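Local structure of DNA polymerase III, gamma subunit-related protein (Thermotoga maritima, 2GNO) at residues A[71-76]-A[84-89]; A[104-109]-A[115-120]; A[185-190]-A[196-201]. The protein is related to the gamma subunit of DNA polymerase III and probably binds DNA. One frame throughout, in Å; residues are numbered along the deposited sequence. Where two conformers were deposited one is given.

Interaction 1 of 3, residues A[71-76]-A[84-89]; sequences KDFLNY and KYVIVH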
ATOM      1  N   LYS A  71     -13.388  -9.603 -18.274  1.00 26.70           N
ATOM      2  CA  LYS A  71     -13.868 -10.626 -19.222  1.00 28.76           C
ATOM      3  C   LYS A  71     -13.821 -10.160 -20.689  1.00 29.20           C
ATOM      4  O   LYS A  71     -13.482 -10.950 -21.563  1.00 32.12           O
ATOM      5  CB  LYS A  71     -15.259 -11.152 -18.829  1.00 30.93           C
ATOM      6  CG  LYS A  71     -15.258 -11.974 -17.527  1.00 31.84           C
ATOM      7  CD  LYS A  71     -16.603 -12.663 -17.202  1.00 34.52           C
ATOM      8  CE  LYS A  71     -17.777 -11.705 -17.023  1.00 37.45           C
ATOM      9  NZ  LYS A  71     -19.042 -12.428 -16.620  1.00 32.95           N
ATOM     10  N   ASP A  72     -14.133  -8.890 -20.951  1.00 30.12           N
ATOM     11  CA  ASP A  72     -14.079  -8.342 -22.323  1.00 29.50           C
ATOM     12  C   ASP A  72     -12.626  -8.308 -22.804  1.00 30.02           C
ATOM     13  O   ASP A  72     -12.338  -8.696 -23.935  1.00 28.10           O
ATOM     14  CB  ASP A  72     -14.667  -6.932 -22.396  1.00 30.13           C
ATOM     15  CG  ASP A  72     -14.850  -6.439 -23.852  1.00 31.97           C
ATOM     16  N   PHE A  73     -11.723  -7.877 -21.912  1.00 28.19           N
ATOM     17  CA  PHE A  73     -10.293  -7.790 -22.189  1.00 27.42           C
ATOM     18  C   PHE A  73      -9.718  -9.177 -22.497  1.00 28.72           C
ATOM     19  O   PHE A  73      -8.958  -9.323 -23.459  1.00 27.38           O
ATOM     20  CB  PHE A  73      -9.574  -7.129 -20.998  1.00 29.07           C
ATOM     21  CG  PHE A  73      -8.071  -7.022 -21.144  1.00 29.20           C
ATOM     22  CD1 PHE A  73      -7.496  -5.978 -21.874  1.00 28.67           C
ATOM     23  CD2 PHE A  73      -7.238  -7.918 -20.501  1.00 27.61           C
ATOM     24  CE1 PHE A  73      -6.118  -5.867 -21.988  1.00 28.33           C
ATOM     25  CE2 PHE A  73      -5.872  -7.815 -20.614  1.00 26.79           C
ATOM     26  CZ  PHE A  73      -5.312  -6.791 -21.368  1.00 27.61           C
ATOM     27  N   LEU A  74     -10.079 -10.186 -21.700  1.00 28.28           N
ATOM     28  CA  LEU A  74      -9.585 -11.550 -21.932  1.00 30.43           C
ATOM     29  C   LEU A  74     -10.112 -12.238 -23.210  1.00 30.37           C
ATOM     30  O   LEU A  74      -9.517 -13.216 -23.645  1.00 31.71           O
ATOM     31  CB  LEU A  74      -9.842 -12.459 -20.730  1.00 29.19           C
ATOM     32  CG  LEU A  74      -9.089 -12.191 -19.441  1.00 37.60           C
ATOM     33  CD1 LEU A  74      -9.619 -13.120 -18.355  1.00 39.14           C
ATOM     34  CD2 LEU A  74      -7.589 -12.349 -19.630  1.00 37.02           C
ATOM     35  N   ASN A  75     -11.195 -11.751 -23.813  1.00 31.11           N
ATOM     36  CA  ASN A  75     -11.717 -12.373 -25.051  1.00 32.30           C
ATOM     37  C   ASN A  75     -10.890 -12.203 -26.343  1.00 32.40           C
ATOM     38  O   ASN A  75     -11.182 -12.889 -27.332  1.00 33.65           O
ATOM     39  CB  ASN A  75     -13.193 -11.989 -25.297  1.00 31.67           C
ATOM     40  CG  ASN A  75     -14.139 -12.619 -24.292  1.00 36.03           C
ATOM     41  OD1 ASN A  75     -13.835 -13.653 -23.682  1.00 40.66           O
ATOM     42  ND2 ASN A  75     -15.315 -12.013 -24.133  1.00 42.55           N
ATOM     43  N   TYR A  76      -9.892 -11.311 -26.315  0.50 32.73           N
ATOM     44  CA  TYR A  76      -9.002 -11.027 -27.439  0.50 32.29           C
ATOM     45  C   TYR A  76      -7.578 -11.493 -27.152  0.50 32.65           C
ATOM     46  O   TYR A  76      -7.165 -11.558 -25.995  0.50 31.43           O
ATOM     47  CB  TYR A  76      -8.961  -9.515 -27.694  0.50 32.36           C
ATOM     48  CG  TYR A  76     -10.298  -8.909 -28.067  0.50 30.77           C
ATOM     49  CD1 TYR A  76     -11.166  -8.437 -27.089  0.50 31.14           C
ATOM     50  CD2 TYR A  76     -10.685  -8.802 -29.398  0.50 32.02           C
ATOM     51  CE1 TYR A  76     -12.396  -7.878 -27.429  0.50 33.12           C
ATOM     52  CE2 TYR A  76     -11.910  -8.247 -29.752  0.50 32.32           C
ATOM     53  CZ  TYR A  76     -12.760  -7.784 -28.765  0.50 31.59           C
ATOM     54  OH  TYR A  76     -13.970  -7.233 -29.119  0.50 31.16           O
ATOM     55  N   LYS A  84      -1.617 -12.878 -22.465  1.00 30.27           N
ATOM     56  CA  LYS A  84      -2.319 -11.662 -22.028  1.00 28.53           C
ATOM     57  C   LYS A  84      -2.401 -11.769 -20.493  1.00 26.80           C
ATOM     58  O   LYS A  84      -2.671 -12.843 -19.962  1.00 27.64           O
ATOM     59  CB  LYS A  84      -3.688 -11.580 -22.681  1.00 30.98           C
ATOM     60  CG  LYS A  84      -4.558 -10.517 -22.123  1.00 35.69           C
ATOM     61  CD  LYS A  84      -5.780 -10.236 -22.981  1.00 33.79           C
ATOM     62  CE  LYS A  84      -5.453  -9.398 -24.174  1.00 28.28           C
ATOM     63  NZ  LYS A  84      -6.677  -8.888 -24.842  1.00 30.34           N
ATOM     64  N   TYR A  85      -2.206 -10.656 -19.797  1.00 23.09           N
ATOM     65  CA  TYR A  85      -2.179 -10.641 -18.340  1.00 24.90           C
ATOM     66  C   TYR A  85      -3.198  -9.707 -17.715  1.00 25.33           C
ATOM     67  O   TYR A  85      -3.425  -8.640 -18.231  1.00 26.49           O
ATOM     68  CB  TYR A  85      -0.798 -10.191 -17.865  1.00 20.02           C
ATOM     69  CG  TYR A  85       0.320 -11.104 -18.305  1.00 24.65           C
ATOM     70  CD1 TYR A  85       0.834 -11.032 -19.600  1.00 23.75           C
ATOM     71  CD2 TYR A  85       0.907 -11.996 -17.418  1.00 22.67           C
ATOM     72  CE1 TYR A  85       1.835 -11.870 -20.019  1.00 22.51           C
ATOM     73  CE2 TYR A  85       1.913 -12.862 -17.835  1.00 21.70           C
ATOM     74  CZ  TYR A  85       2.367 -12.787 -19.147  1.00 21.46           C
ATOM     75  OH  TYR A  85       3.386 -13.570 -19.608  1.00 21.56           O
ATOM     76  N   VAL A  86      -3.828 -10.138 -16.625  1.00 22.31           N
ATOM     77  CA  VAL A  86      -4.758  -9.297 -15.887  1.00 22.96           C
ATOM     78  C   VAL A  86      -4.251  -9.252 -14.452  1.00 23.02           C
ATOM     79  O   VAL A  86      -4.065 -10.293 -13.850  1.00 28.10           O
ATOM     80  CB  VAL A  86      -6.216  -9.822 -15.895  1.00 23.96           C
ATOM     81  CG1 VAL A  86      -7.097  -8.981 -14.971  1.00 27.64           C
ATOM     82  CG2 VAL A  86      -6.771  -9.825 -17.288  1.00 28.90           C
ATOM     83  N   ILE A  87      -4.042  -8.045 -13.913  1.00 20.54           N
ATOM     84  CA  ILE A  87      -3.578  -7.860 -12.549  1.00 21.82           C
ATOM     85  C   ILE A  87      -4.717  -7.275 -11.718  1.00 23.03           C
ATOM     86  O   ILE A  87      -5.275  -6.247 -12.083  1.00 21.90           O
ATOM     87  CB  ILE A  87      -2.356  -6.961 -12.508  1.00 23.71           C
ATOM     88  CG1 ILE A  87      -1.228  -7.583 -13.352  1.00 27.68           C
ATOM     89  CG2 ILE A  87      -1.891  -6.772 -11.075  1.00 25.95           C
ATOM     90  CD1 ILE A  87      -0.194  -6.612 -13.757  1.00 34.19           C
ATOM     91  N   VAL A  88      -5.092  -7.954 -10.638  1.00 22.89           N
ATOM     92  CA  VAL A  88      -6.178  -7.469  -9.758  1.00 21.75           C
ATOM     93  C   VAL A  88      -5.528  -7.279  -8.399  1.00 22.63           C
ATOM     94  O   VAL A  88      -5.216  -8.254  -7.728  1.00 25.73           O
ATOM     95  CB  VAL A  88      -7.318  -8.464  -9.638  1.00 18.78           C
ATOM     96  CG1 VAL A  88      -8.468  -7.873  -8.777  1.00 30.35           C
ATOM     97  CG2 VAL A  88      -7.808  -8.871 -11.031  1.00 22.60           C
ATOM     98  N   HIS A  89      -5.330  -6.028  -8.000  1.00 23.90           N
ATOM     99  CA  HIS A  89      -4.671  -5.739  -6.720  1.00 24.31           C
ATOM    100  C   HIS A  89      -5.610  -5.830  -5.539  1.00 24.94           C
ATOM    101  O   HIS A  89      -6.741  -5.354  -5.633  1.00 24.68           O
ATOM    102  CB  HIS A  89      -4.073  -4.341  -6.723  1.00 24.69           C
ATOM    103  CG  HIS A  89      -2.964  -4.147  -7.720  1.00 26.13           C
ATOM    104  ND1 HIS A  89      -1.816  -4.901  -7.698  1.00 21.42           N
ATOM    105  CD2 HIS A  89      -2.759  -3.193  -8.653  1.00 21.05           C
ATOM    106  CE1 HIS A  89      -0.994  -4.485  -8.639  1.00 27.90           C
ATOM    107  NE2 HIS A  89      -1.534  -3.435  -9.222  1.00 26.27           N
TER
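Leu-74, near the end of helix 64-74, and Lys-84, which opens strand 84-88, bring their CA atoms to 7.3 Å, the nearest CA pair between the two segments. Lys-84 then reaches back over the helix end. With CG anti to the backbone N (chi1 170°) and a single bend at chi3, its chain crosses the Phe-73 ring: CG and CD lie against CE2, CE makes a CH-pi contact, and NZ stands 4.1 Å from the ring centroid, nearly on the normal, as a cation-pi pair. The same ammonium donates two hydrogen bonds, to Phe-73 O at 2.7 Å and, from above the carbonyl plane, to Tyr-76 O at 2.9 Å. With an alanine here, both carbonyls would probably lose this donor and the ring face its cover. Deeper in, Val-86 CG2 packs 3.5 Å from Leu-74 CD2 and also touches Phe-73 CD2. The contact joins the helix and second strand of the beta-alpha-beta unit formed by strand 52-55, helix 64-74 and strand 84-88, with Phe-73 also resting on Leu-53 of strand 52-55 and Leu-74 on Ala-113 of strand 113-119.

Interaction 2 of 3, residues A[104-109]-A[115-120]; sequences KALEEP and IVLNTR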
ATOM      1  N   LYS A 104     -15.944 -18.718 -13.944  1.00 34.92           N
ATOM      2  CA  LYS A 104     -15.679 -19.370 -15.248  1.00 35.54           C
ATOM      3  C   LYS A 104     -14.328 -18.949 -15.837  1.00 35.92           C
ATOM      4  O   LYS A 104     -13.529 -19.801 -16.251  1.00 36.12           O
ATOM      5  CB  LYS A 104     -16.810 -19.104 -16.256  1.00 36.15           C
ATOM      6  N   ALA A 105     -14.070 -17.642 -15.864  1.00 36.09           N
ATOM      7  CA  ALA A 105     -12.789 -17.125 -16.365  1.00 36.28           C
ATOM      8  C   ALA A 105     -11.629 -17.543 -15.451  1.00 34.46           C
ATOM      9  O   ALA A 105     -10.550 -17.815 -15.945  1.00 34.55           O
ATOM     10  CB  ALA A 105     -12.824 -15.608 -16.513  1.00 37.30           C
ATOM     11  N   LEU A 106     -11.847 -17.592 -14.135  1.00 34.68           N
ATOM     12  CA  LEU A 106     -10.791 -18.019 -13.205  1.00 36.03           C
ATOM     13  C   LEU A 106     -10.467 -19.501 -13.319  1.00 37.50           C
ATOM     14  O   LEU A 106      -9.284 -19.849 -13.355  1.00 38.20           O
ATOM     15  CB  LEU A 106     -11.098 -17.686 -11.735  1.00 36.69           C
ATOM     16  CG  LEU A 106     -10.955 -16.261 -11.190  1.00 39.02           C
ATOM     17  CD1 LEU A 106     -11.499 -16.207  -9.770  1.00 41.08           C
ATOM     18  CD2 LEU A 106      -9.505 -15.755 -11.233  1.00 35.45           C
ATOM     19  N   GLU A 107     -11.493 -20.361 -13.375  1.00 37.50           N
ATOM     20  CA  GLU A 107     -11.267 -21.815 -13.472  1.00 38.12           C
ATOM     21  C   GLU A 107     -10.718 -22.236 -14.822  1.00 37.51           C
ATOM     22  O   GLU A 107      -9.830 -23.085 -14.883  1.00 37.55           O
ATOM     23  CB  GLU A 107     -12.517 -22.650 -13.138  1.00 39.35           C
ATOM     24  CG  GLU A 107     -13.701 -22.620 -14.119  1.00 41.40           C
ATOM     25  CD  GLU A 107     -14.932 -23.347 -13.568  1.00 40.89           C
ATOM     26  OE1 GLU A 107     -14.769 -24.165 -12.636  1.00 42.21           O
ATOM     27  OE2 GLU A 107     -16.059 -23.105 -14.069  1.00 38.70           O
ATOM     28  N   GLU A 108     -11.237 -21.636 -15.890  1.00 36.46           N
ATOM     29  CA  GLU A 108     -10.801 -21.950 -17.245  1.00 37.51           C
ATOM     30  C   GLU A 108     -10.517 -20.683 -18.018  1.00 37.23           C
ATOM     31  O   GLU A 108     -11.329 -20.293 -18.868  1.00 37.90           O
ATOM     32  N   PRO A 109      -9.371 -20.029 -17.731  1.00 35.94           N
ATOM     33  CA  PRO A 109      -9.077 -18.818 -18.471  1.00 35.59           C
ATOM     34  C   PRO A 109      -8.643 -19.188 -19.876  1.00 37.03           C
ATOM     35  O   PRO A 109      -8.277 -20.347 -20.105  1.00 39.78           O
ATOM     36  CB  PRO A 109      -7.907 -18.184 -17.698  1.00 34.37           C
ATOM     37  CG  PRO A 109      -7.630 -19.057 -16.534  1.00 33.45           C
ATOM     38  CD  PRO A 109      -8.303 -20.355 -16.765  1.00 36.33           C
ATOM     39  N   ILE A 115      -4.052 -14.723 -15.147  1.00 21.69           N
ATOM     40  CA  ILE A 115      -4.759 -13.813 -14.256  1.00 23.76           C
ATOM     41  C   ILE A 115      -3.919 -13.783 -12.996  1.00 24.76           C
ATOM     42  O   ILE A 115      -3.638 -14.844 -12.421  1.00 27.66           O
ATOM     43  CB  ILE A 115      -6.200 -14.245 -13.962  1.00 21.83           C
ATOM     44  CG1 ILE A 115      -6.995 -14.366 -15.277  1.00 28.85           C
ATOM     45  CG2 ILE A 115      -6.836 -13.236 -13.005  1.00 26.89           C
ATOM     46  CD1 ILE A 115      -8.437 -14.901 -15.103  1.00 26.75           C
ATOM     47  N   VAL A 116      -3.481 -12.582 -12.603  1.00 23.04           N
ATOM     48  CA  VAL A 116      -2.632 -12.397 -11.432  1.00 24.06           C
ATOM     49  C   VAL A 116      -3.383 -11.577 -10.390  1.00 27.68           C
ATOM     50  O   VAL A 116      -3.463 -10.369 -10.470  1.00 27.23           O
ATOM     51  CB  VAL A 116      -1.323 -11.652 -11.798  1.00 25.76           C
ATOM     52  CG1 VAL A 116      -0.323 -11.720 -10.603  1.00 28.18           C
ATOM     53  CG2 VAL A 116      -0.695 -12.290 -13.035  1.00 28.38           C
ATOM     54  N   LEU A 117      -3.943 -12.264  -9.409  1.00 30.22           N
ATOM     55  CA  LEU A 117      -4.640 -11.638  -8.328  1.00 26.57           C
ATOM     56  C   LEU A 117      -3.615 -11.477  -7.218  1.00 27.51           C
ATOM     57  O   LEU A 117      -2.620 -12.212  -7.182  1.00 29.94           O
ATOM     58  CB  LEU A 117      -5.738 -12.570  -7.812  1.00 28.04           C
ATOM     59  CG  LEU A 117      -6.793 -13.117  -8.775  1.00 29.81           C
ATOM     60  CD1 LEU A 117      -7.814 -13.944  -8.012  1.00 35.23           C
ATOM     61  CD2 LEU A 117      -7.483 -12.034  -9.460  1.00 26.34           C
ATOM     62  N   ASN A 118      -3.808 -10.502  -6.341  1.00 27.03           N
ATOM     63  CA  ASN A 118      -2.920 -10.355  -5.183  1.00 29.50           C
ATOM     64  C   ASN A 118      -3.695  -9.906  -3.953  1.00 30.86           C
ATOM     65  O   ASN A 118      -4.719  -9.213  -4.040  1.00 28.84           O
ATOM     66  CB  ASN A 118      -1.643  -9.531  -5.454  1.00 26.46           C
ATOM     67  CG  ASN A 118      -1.919  -8.085  -5.784  1.00 23.88           C
ATOM     68  OD1 ASN A 118      -2.358  -7.331  -4.943  1.00 26.18           O
ATOM     69  ND2 ASN A 118      -1.560  -7.669  -6.999  1.00 17.80           N
ATOM     70  N   THR A 119      -3.201 -10.338  -2.806  1.00 35.22           N
ATOM     71  CA  THR A 119      -3.827 -10.040  -1.520  1.00 38.85           C
ATOM     72  C   THR A 119      -2.856 -10.411  -0.422  1.00 40.96           C
ATOM     73  O   THR A 119      -1.880 -11.118  -0.650  1.00 40.69           O
ATOM     74  CB  THR A 119      -5.120 -10.874  -1.288  1.00 39.74           C
ATOM     75  OG1 THR A 119      -5.795 -10.434  -0.105  1.00 36.84           O
ATOM     76  CG2 THR A 119      -4.818 -12.389  -1.149  1.00 45.61           C
ATOM     77  N   ARG A 120      -3.139  -9.930   0.768  1.00 44.28           N
ATOM     78  CA  ARG A 120      -2.329 -10.214   1.955  1.00 45.77           C
ATOM     79  C   ARG A 120      -3.133 -11.067   2.962  1.00 46.54           C
ATOM     80  O   ARG A 120      -2.622 -11.413   4.019  1.00 46.31           O
ATOM     81  CB  ARG A 120      -1.995  -8.872   2.604  1.00 45.23           C
ATOM     82  CG  ARG A 120      -1.262  -7.848   1.688  1.00 47.05           C
ATOM     83  CD  ARG A 120      -1.242  -6.493   2.345  1.00 47.24           C
ATOM     84  NE  ARG A 120      -0.646  -6.583   3.684  1.00 58.52           N
ATOM     85  CZ  ARG A 120      -0.770  -5.676   4.662  1.00 59.88           C
ATOM     86  NH1 ARG A 120      -1.508  -4.567   4.516  1.00 58.02           N
ATOM     87  NH2 ARG A 120      -0.170  -5.900   5.832  1.00 56.17           N
TER
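Leu-106 and Ile-115 form the centre of this contact, their side chains crossing at about a right angle. The Leu-106 branch that does the work is CD2: it lies 4.1 Å from Ile-115 CG2 and equally far from Leu-117 CD1, so one methyl sits between two residues of the strand. Its position follows from CG standing anti to the carbonyl carbon (chi1 -76°) and an extended second torsion, which bring the end of the side chain nearer the strand than its base. Ile-115 uses both of its arms. CG2 meets the leucine, and CD1, also near Leu-106 CD2, reaches the helix backbone at Ala-105 O, 3.7 Å away, and approaches Pro-109 CB at 4.2 Å. All of these contacts are van der Waals.

The helix stops here. Glu-108 N still bonds to Lys-104 O at 3.0 Å, but Glu-108 itself leaves helical angles, and Pro-109, having no N-H, cannot give Ala-105 O the next helical bond. The chain turns at this point and brings the proline ring against Ile-115.

Strand 113-119 is the middle one of a five-stranded parallel sheet with strand order 2-3-4-1-5, as in the core domain of AAA+ proteins, and helix 103-107 packs on one of its faces. Ile-115 and Leu-117 both point to that face, with Val-116 between them turned to the other, where it meets Leu-38 of helix 30-43.

In the next shell, Ile-129 of helix 127-130 touches both Leu-106 and Leu-117, and Phe-102 adjoins Ile-115. Ser-20 of strand 19-24 hydrogen-bonds through OG to Leu-106 O and also touches Pro-109, while backbone bonds to Ile-19 and Ile-21 hold Ile-115 in the sheet.

Interaction 3 of 3, residues A[185-190]-A[196-201]; sequences ESLKVL and LKKVLS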
ATOM      1  N   GLU A 185      14.964  17.389   4.308  0.50 44.47           N
ATOM      2  CA  GLU A 185      15.246  18.790   4.604  0.50 45.45           C
ATOM      3  C   GLU A 185      14.358  19.757   3.811  0.50 45.86           C
ATOM      4  O   GLU A 185      13.993  20.806   4.335  0.50 47.19           O
ATOM      5  CB  GLU A 185      16.736  19.106   4.368  0.50 46.01           C
ATOM      6  CG  GLU A 185      17.160  20.568   4.635  0.50 44.93           C
ATOM      7  CD  GLU A 185      16.866  21.050   6.045  0.50 47.38           C
ATOM      8  OE1 GLU A 185      16.916  20.237   6.996  0.50 47.72           O
ATOM      9  OE2 GLU A 185      16.614  22.260   6.203  0.50 45.77           O
ATOM     10  N   SER A 186      14.027  19.421   2.564  1.00 46.55           N
ATOM     11  CA  SER A 186      13.167  20.280   1.724  1.00 46.92           C
ATOM     12  C   SER A 186      11.769  20.395   2.371  1.00 47.63           C
ATOM     13  O   SER A 186      11.201  21.482   2.450  1.00 48.49           O
ATOM     14  CB  SER A 186      13.092  19.760   0.281  1.00 47.78           C
ATOM     15  OG  SER A 186      12.526  18.463   0.199  1.00 47.99           O
ATOM     16  N   LEU A 187      11.262  19.269   2.875  1.00 47.04           N
ATOM     17  CA  LEU A 187       9.984  19.223   3.594  1.00 44.84           C
ATOM     18  C   LEU A 187      10.084  19.972   4.930  1.00 44.41           C
ATOM     19  O   LEU A 187       9.106  20.556   5.378  1.00 44.67           O
ATOM     20  CB  LEU A 187       9.580  17.773   3.859  1.00 44.59           C
ATOM     21  CG  LEU A 187       9.283  16.927   2.623  1.00 38.51           C
ATOM     22  CD1 LEU A 187       9.279  15.445   2.976  1.00 36.53           C
ATOM     23  CD2 LEU A 187       7.982  17.374   1.965  1.00 41.31           C
ATOM     24  N   LYS A 188      11.259  19.934   5.564  1.00 45.16           N
ATOM     25  CA  LYS A 188      11.488  20.633   6.843  1.00 47.10           C
ATOM     26  C   LYS A 188      11.348  22.162   6.730  1.00 47.36           C
ATOM     27  O   LYS A 188      10.892  22.799   7.666  1.00 48.98           O
ATOM     28  CB  LYS A 188      12.861  20.274   7.431  1.00 47.63           C
ATOM     29  CG  LYS A 188      13.018  20.625   8.894  1.00 48.50           C
ATOM     30  CD  LYS A 188      14.384  20.262   9.446  1.00 50.89           C
ATOM     31  CE  LYS A 188      14.427  20.417  10.975  1.00 51.42           C
ATOM     32  NZ  LYS A 188      14.063  21.783  11.455  1.00 55.03           N
ATOM     33  N   VAL A 189      11.726  22.723   5.580  1.00 47.68           N
ATOM     34  CA  VAL A 189      11.676  24.171   5.303  1.00 47.13           C
ATOM     35  C   VAL A 189      10.392  24.615   4.571  1.00 45.12           C
ATOM     36  O   VAL A 189      10.038  25.794   4.584  1.00 43.81           O
ATOM     37  CB  VAL A 189      12.960  24.578   4.481  1.00 48.75           C
ATOM     38  CG1 VAL A 189      12.936  26.052   4.012  1.00 51.28           C
ATOM     39  CG2 VAL A 189      14.229  24.286   5.312  1.00 49.31           C
ATOM     40  N   LEU A 190       9.680  23.662   3.976  1.00 43.70           N
ATOM     41  CA  LEU A 190       8.462  23.934   3.215  1.00 42.43           C
ATOM     42  C   LEU A 190       7.355  24.590   4.039  1.00 41.75           C
ATOM     43  O   LEU A 190       7.234  24.320   5.210  1.00 43.07           O
ATOM     44  CB  LEU A 190       7.958  22.610   2.624  1.00 42.11           C
ATOM     45  CG  LEU A 190       6.811  22.577   1.639  1.00 39.97           C
ATOM     46  CD1 LEU A 190       7.196  23.359   0.392  1.00 41.45           C
ATOM     47  CD2 LEU A 190       6.508  21.121   1.282  1.00 38.63           C
ATOM     48  N   LEU A 196       0.799  20.368   3.332  1.00 35.92           N
ATOM     49  CA  LEU A 196      -0.498  19.669   3.378  1.00 34.83           C
ATOM     50  C   LEU A 196      -0.975  19.101   2.045  1.00 35.13           C
ATOM     51  O   LEU A 196      -1.821  18.212   2.025  1.00 29.87           O
ATOM     52  CB  LEU A 196      -1.573  20.559   3.993  1.00 34.96           C
ATOM     53  CG  LEU A 196      -1.355  20.892   5.466  1.00 34.06           C
ATOM     54  CD1 LEU A 196      -2.412  21.882   5.930  1.00 34.39           C
ATOM     55  CD2 LEU A 196      -1.357  19.631   6.328  1.00 34.14           C
ATOM     56  N   LYS A 197      -0.417  19.611   0.945  1.00 34.28           N
ATOM     57  CA  LYS A 197      -0.706  19.125  -0.384  1.00 35.43           C
ATOM     58  C   LYS A 197       0.040  17.801  -0.645  1.00 34.26           C
ATOM     59  O   LYS A 197      -0.232  17.151  -1.647  1.00 35.08           O
ATOM     60  CB  LYS A 197      -0.337  20.196  -1.427  1.00 36.53           C
ATOM     61  CG  LYS A 197      -1.115  21.517  -1.259  1.00 41.09           C
ATOM     62  CD  LYS A 197      -0.655  22.599  -2.230  1.00 49.81           C
ATOM     63  CE  LYS A 197      -1.349  23.932  -1.955  1.00 51.97           C
ATOM     64  NZ  LYS A 197      -2.833  23.850  -2.106  1.00 58.12           N
ATOM     65  N   LYS A 198       0.965  17.399   0.241  1.00 33.69           N
ATOM     66  CA  LYS A 198       1.723  16.158   0.107  1.00 31.19           C
ATOM     67  C   LYS A 198       1.400  15.077   1.138  1.00 32.20           C
ATOM     68  O   LYS A 198       1.706  13.929   0.898  1.00 30.03           O
ATOM     69  CB  LYS A 198       3.220  16.452   0.189  1.00 30.85           C
ATOM     70  CG  LYS A 198       3.771  17.407  -0.887  1.00 31.64           C
ATOM     71  CD  LYS A 198       5.253  17.640  -0.642  1.00 28.82           C
ATOM     72  CE  LYS A 198       5.891  18.564  -1.658  1.00 35.77           C
ATOM     73  NZ  LYS A 198       5.911  17.961  -3.013  1.00 32.89           N
ATOM     74  N   VAL A 199       0.770  15.418   2.267  1.00 32.15           N
ATOM     75  CA  VAL A 199       0.492  14.412   3.311  1.00 32.01           C
ATOM     76  C   VAL A 199      -0.393  13.242   2.848  1.00 32.86           C
ATOM     77  O   VAL A 199      -0.320  12.171   3.445  1.00 31.07           O
ATOM     78  CB  VAL A 199      -0.031  15.039   4.641  1.00 30.72           C
ATOM     79  CG1 VAL A 199       0.950  16.094   5.138  1.00 27.66           C
ATOM     80  CG2 VAL A 199      -1.419  15.647   4.475  1.00 29.49           C
ATOM     81  N   LEU A 200      -1.193  13.428   1.792  1.00 33.50           N
ATOM     82  CA  LEU A 200      -2.035  12.362   1.266  1.00 34.29           C
ATOM     83  C   LEU A 200      -1.449  11.678   0.011  1.00 34.59           C
ATOM     84  O   LEU A 200      -2.099  10.799  -0.551  1.00 35.66           O
ATOM     85  CB  LEU A 200      -3.446  12.881   0.986  1.00 35.76           C
ATOM     86  CG  LEU A 200      -4.189  13.523   2.166  1.00 40.33           C
ATOM     87  CD1 LEU A 200      -5.548  14.045   1.730  1.00 43.52           C
ATOM     88  CD2 LEU A 200      -4.360  12.562   3.337  1.00 41.12           C
ATOM     89  N   SER A 201      -0.230  12.037  -0.403  1.00 33.78           N
ATOM     90  CA  SER A 201       0.405  11.423  -1.587  1.00 33.57           C
ATOM     91  C   SER A 201       0.800   9.976  -1.326  1.00 33.48           C
ATOM     92  O   SER A 201       1.004   9.567  -0.201  1.00 32.21           O
ATOM     93  CB  SER A 201       1.671  12.179  -1.974  1.00 33.40           C
ATOM     94  OG  SER A 201       1.398  13.540  -2.222  1.00 40.60           O
TER
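Leu-187, Leu-190 and Lys-198 meet without any aromatic ring, and the flat group of note is the peptide carbonyl of Lys-198, at the base of the side chain that makes the contact. Ser-201 N and Ser-201 OG approach its oxygen from the same face: N donates to Lys-198 O at 3.0 Å, OG at 3.2 Å with a strongly bent C=O...donor angle of 107°. The backbone bond closes a type I beta turn from Lys-198 to Ser-201, and the hydroxyl adds a second donor to the same oxygen.

From this turn the lysine runs out toward the helix end. Its aliphatic stem is extended through chi3, and the touching is done by methylenes: CD lies 3.8 Å from Leu-187 CD2, and CE lies 3.9 Å from Leu-190 CD2. Both pairs cross at a slant.

Helix 166-189 belongs to the AAA+ lid region, and the contact joins its last turn to the loop that follows the short helix 192-195 and leads into helix 203-219. Leu-190 is the first residue to leave helical angles, and its CG stands anti to the backbone N (chi1 -172°), carrying CD2 toward the lysine.

The bend at chi4 (-66°) takes NZ away from the leucines, and it forms a salt bridge with Glu-205 of helix 203-219. That helix also lies against Leu-187 through Leu-208, and its Arg-216 hydrogen-bonds to Leu-190 O. Lys-188 and Arg-216 both line a pocket that holds 2-ethoxyethanol.

Interactions 1 and 2 are buried and belong to one body: strands 84-88 and 113-119 are neighbours in the sheet, joined by a probable hydrogen bond from Val-116 N to Val-86 O (2.7 Å). Leu-74 of interaction 1 also reaches the central strand, its CD1 3.9 Å from Ile-115 CD1. Chemistry separates them: the contact nearer the edge strand adds a lysine that covers a ring and donates to two carbonyls, whereas the one on the central strand rests on apolar side-chain packing. Interaction 3, only partly buried, lies across the chain's centre, its own centre about 38 Å from that of interaction 1; it joins helix to loop, and its lysine meets the leucines with methylenes, while its charge pairs with Glu-205 outside the two segments.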